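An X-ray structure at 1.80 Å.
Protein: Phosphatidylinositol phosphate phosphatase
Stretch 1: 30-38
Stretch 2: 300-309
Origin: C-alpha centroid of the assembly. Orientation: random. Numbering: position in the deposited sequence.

Stretch 1, residues 30-38: ASYNLNGCS
Stretch 2 (300-309) PLYYSDHRPI

Residues 30-33 form the end of an extended strand, with phi/psi from about -130/138 at A30 to -86/110 at N33. The chain then folds through a type I' turn from L34 to C37, closed by C37 N donating to L34 O at 2.9 Å. N35 (55/31) and G36 (74/13) occupy its left-handed positions; asparagine and glycine tolerate positive phi better than most residues. Stretch 2 is irregular: it bends through Y302 (-119/17), Y303 (-74/-18), S304 (-127/175) and D305 (-86/-2), then is largely extended from H306 (-114/152) to I309 (-136/166), and it runs antiparallel to stretch 1. S31 and I309 form a hydrogen-bonded pair with CA atoms 5.4 Å apart: S31 N donates to I309 O at 3.0 Å and I309 N to S31 O at 2.9 Å, both nearly straight. Their side chains share one face of the sheet, S31 CB lying 3.9 Å from I309 CG1 (S31 chi1 t; I309 p, t).

Beyond this pair P308 has no amide proton to donate, and the register continues through Y32-P308, N33-H306 and L34-S304, skipping R307 and D305. Water 2 bridges N33 N (2.9 Å, accepting) and R307 O (2.8 Å, donating).

Y32 is buried, with chi1 t and chi2 near 2°. Its CB points sideways, but the long ring reaches across stretch 2. P308 CB sits over one ring face, 3.6 Å from the Y32 ring centroid, a CH-pi contact suited to the rigid apolar pyrrolidine; L301 CD1 approaches Y32 CE2 at 3.9 Å. Water 1 lies 2.6 Å from Y32 OH; this water accepts from S304 N at 3.0 Å and lies 2.7 Å from L301 O and 2.6 Å from H306 O, hydrogen-bonded to both. One water thus ties the ring to the curved backbone.

S304, chi1 t, is small enough to enter the bend after the strand. Its OG donates to N33 O at 2.7 Å while accepting from H306 N at 3.1 Å, so one hydroxyl joins the stretches and braces its own loop. N33 (t, chi2 -47°) accepts from N35 N through OD1 at 3.0 Å, supporting the turn, and its CB lies 3.6 Å from the H306 ring centroid, over the face of that ring (H306 chi1 m, chi2 -122°).

The CA-to-CB bond of D305 points sideways, but chi1 p, with chi2 -4°, brings OD1 to 3.4 Å from N35 CB; water 3 lies 2.8 Å from both D305 OD1 and N33 OD1. Water 4 links N35 ND2 (3.1 Å) to Y303 O (2.8 Å). Farther along, C37 (p) packs SG 3.8 Å from Y303 CB. Altogether 611 Å² is buried, though D305 N is left without a partner.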

# COMPACT_ATOMS: atom_id res chain seq x y z
N ALA A 30 5.78 -4.06 -0.25
CA ALA A 30 6.22 -5.17 0.57
C ALA A 30 5.81 -5.00 2.03
O ALA A 30 5.99 -3.94 2.60
CB ALA A 30 7.82 -5.26 0.49
N SER A 31 5.36 -6.11 2.62
CA SER A 31 4.90 -6.13 4.00
C SER A 31 5.47 -7.32 4.80
O SER A 31 5.53 -8.47 4.29
CB SER A 31 3.35 -6.18 4.03
OG SER A 31 2.92 -5.86 5.33
N TYR A 32 5.85 -7.06 6.05
CA TYR A 32 6.40 -8.10 6.90
C TYR A 32 6.18 -7.89 8.38
O TYR A 32 6.63 -6.88 8.93
CB TYR A 32 7.91 -8.22 6.61
CG TYR A 32 8.62 -9.51 7.01
CD1 TYR A 32 7.96 -10.61 7.59
CD2 TYR A 32 10.00 -9.67 6.72
CE1 TYR A 32 8.68 -11.82 7.89
CE2 TYR A 32 10.68 -10.83 7.00
CZ TYR A 32 10.02 -11.89 7.59
OH TYR A 32 10.74 -13.05 7.92
N ASN A 33 5.40 -8.77 9.03
CA ASN A 33 5.25 -8.73 10.48
C ASN A 33 6.47 -9.57 10.94
O ASN A 33 6.53 -10.80 10.76
CB ASN A 33 3.98 -9.47 10.99
CG ASN A 33 3.91 -9.44 12.47
OD1 ASN A 33 4.91 -9.72 13.14
ND2 ASN A 33 2.71 -9.14 13.03
N LEU A 34 7.43 -8.87 11.54
CA LEU A 34 8.73 -9.43 11.99
C LEU A 34 8.80 -10.23 13.25
O LEU A 34 9.82 -10.91 13.49
CB LEU A 34 9.69 -8.24 12.20
CG LEU A 34 9.84 -7.42 10.94
CD1 LEU A 34 10.51 -6.06 11.41
CD2 LEU A 34 10.78 -8.14 9.92
N ASN A 35 7.76 -10.13 14.09
CA ASN A 35 7.79 -10.81 15.37
C ASN A 35 9.06 -10.40 16.17
O ASN A 35 9.65 -11.23 16.91
CB ASN A 35 7.76 -12.33 15.19
CG ASN A 35 7.45 -13.07 16.46
OD1 ASN A 35 6.65 -12.63 17.30
ND2 ASN A 35 8.12 -14.22 16.63
N GLY A 36 9.50 -9.16 15.94
CA GLY A 36 10.66 -8.62 16.66
C GLY A 36 12.00 -9.17 16.22
O GLY A 36 12.99 -8.94 16.91
N CYS A 37 12.06 -9.87 15.09
CA CYS A 37 13.35 -10.44 14.63
C CYS A 37 14.33 -9.37 14.24
O CYS A 37 13.97 -8.26 13.86
CB CYS A 37 13.16 -11.41 13.44
SG CYS A 37 12.75 -10.63 11.84
N SER A 38 15.62 -9.73 14.29
CA SER A 38 16.68 -8.79 13.90
C SER A 38 16.80 -8.40 12.44
O SER A 38 16.63 -9.21 11.56
CB SER A 38 18.05 -9.37 14.30
OG SER A 38 17.97 -9.84 15.63
N PRO A 300 9.08 -17.25 0.84
CA PRO A 300 9.61 -18.11 1.90
C PRO A 300 10.79 -17.54 2.70
O PRO A 300 11.96 -17.87 2.41
CB PRO A 300 9.98 -19.42 1.14
CG PRO A 300 9.55 -19.20 -0.30
CD PRO A 300 9.48 -17.70 -0.50
N LEU A 301 10.52 -16.64 3.64
CA LEU A 301 11.55 -16.17 4.61
C LEU A 301 11.05 -16.73 5.94
O LEU A 301 9.83 -16.71 6.21
CB LEU A 301 11.67 -14.66 4.74
CG LEU A 301 12.36 -13.92 3.59
CD1 LEU A 301 12.65 -12.49 4.05
CD2 LEU A 301 13.71 -14.67 3.23
N TYR A 302 11.97 -17.17 6.80
CA TYR A 302 11.60 -17.91 8.00
C TYR A 302 11.99 -17.28 9.34
O TYR A 302 11.99 -17.98 10.38
CB TYR A 302 12.30 -19.31 7.86
CG TYR A 302 11.77 -20.16 6.70
CD1 TYR A 302 12.27 -20.00 5.38
CD2 TYR A 302 10.80 -21.11 6.93
CE1 TYR A 302 11.78 -20.82 4.30
CE2 TYR A 302 10.28 -21.92 5.91
CZ TYR A 302 10.79 -21.75 4.59
OH TYR A 302 10.33 -22.54 3.57
N TYR A 303 12.31 -15.98 9.31
CA TYR A 303 12.76 -15.32 10.53
C TYR A 303 11.68 -15.06 11.53
O TYR A 303 11.97 -14.81 12.69
CB TYR A 303 13.40 -13.96 10.20
CG TYR A 303 14.39 -14.04 9.09
CD1 TYR A 303 14.37 -13.12 8.05
CD2 TYR A 303 15.39 -15.04 9.08
CE1 TYR A 303 15.32 -13.19 6.98
CE2 TYR A 303 16.33 -15.09 8.06
CZ TYR A 303 16.30 -14.17 7.02
OH TYR A 303 17.25 -14.21 5.98
N SER A 304 10.44 -15.11 11.05
CA SER A 304 9.28 -14.73 11.88
C SER A 304 8.21 -15.83 11.90
O SER A 304 8.37 -16.87 11.23
CB SER A 304 8.68 -13.41 11.28
OG SER A 304 7.45 -13.05 11.94
N ASP A 305 7.15 -15.63 12.70
CA ASP A 305 6.05 -16.59 12.68
C ASP A 305 5.08 -16.19 11.55
O ASP A 305 4.10 -16.88 11.28
CB ASP A 305 5.35 -16.68 14.04
CG ASP A 305 4.92 -15.33 14.58
OD1 ASP A 305 5.18 -14.23 14.01
OD2 ASP A 305 4.26 -15.42 15.62
N HIS A 306 5.35 -15.09 10.85
CA HIS A 306 4.59 -14.75 9.63
C HIS A 306 5.51 -14.84 8.42
O HIS A 306 6.73 -14.63 8.54
CB HIS A 306 4.12 -13.29 9.59
CG HIS A 306 3.09 -12.95 10.60
ND1 HIS A 306 1.84 -12.44 10.26
CD2 HIS A 306 3.13 -12.97 11.95
CE1 HIS A 306 1.18 -12.14 11.37
NE2 HIS A 306 1.95 -12.45 12.41
N ARG A 307 4.94 -15.14 7.26
CA ARG A 307 5.72 -14.99 6.00
C ARG A 307 5.50 -13.60 5.50
O ARG A 307 4.42 -13.03 5.72
CB ARG A 307 5.22 -15.89 4.87
CG ARG A 307 5.39 -17.36 5.18
CD ARG A 307 6.89 -17.85 4.74
NE ARG A 307 6.94 -19.24 5.12
CZ ARG A 307 7.32 -19.72 6.30
NH1 ARG A 307 7.81 -18.94 7.29
NH2 ARG A 307 7.01 -21.00 6.58
N PRO A 308 6.52 -13.00 4.85
CA PRO A 308 6.41 -11.67 4.27
C PRO A 308 5.63 -11.82 2.96
O PRO A 308 5.52 -12.96 2.40
CB PRO A 308 7.90 -11.23 4.02
CG PRO A 308 8.63 -12.54 3.88
CD PRO A 308 7.84 -13.63 4.63
N ILE A 309 5.05 -10.71 2.48
CA ILE A 309 4.30 -10.73 1.21
C ILE A 309 4.67 -9.49 0.38
O ILE A 309 5.36 -8.56 0.87
CB ILE A 309 2.76 -10.69 1.44
CG1 ILE A 309 2.37 -9.46 2.25
CG2 ILE A 309 2.31 -11.94 2.18
CD1 ILE A 309 0.82 -9.15 2.27
O HOH W 1 9.25 -15.20 8.34
O HOH W 2 4.19 -10.73 7.26
O HOH W 3 4.35 -11.76 14.93
O HOH W 4 10.83 -14.44 15.17
O HOH W 5 5.31 -15.15 18.76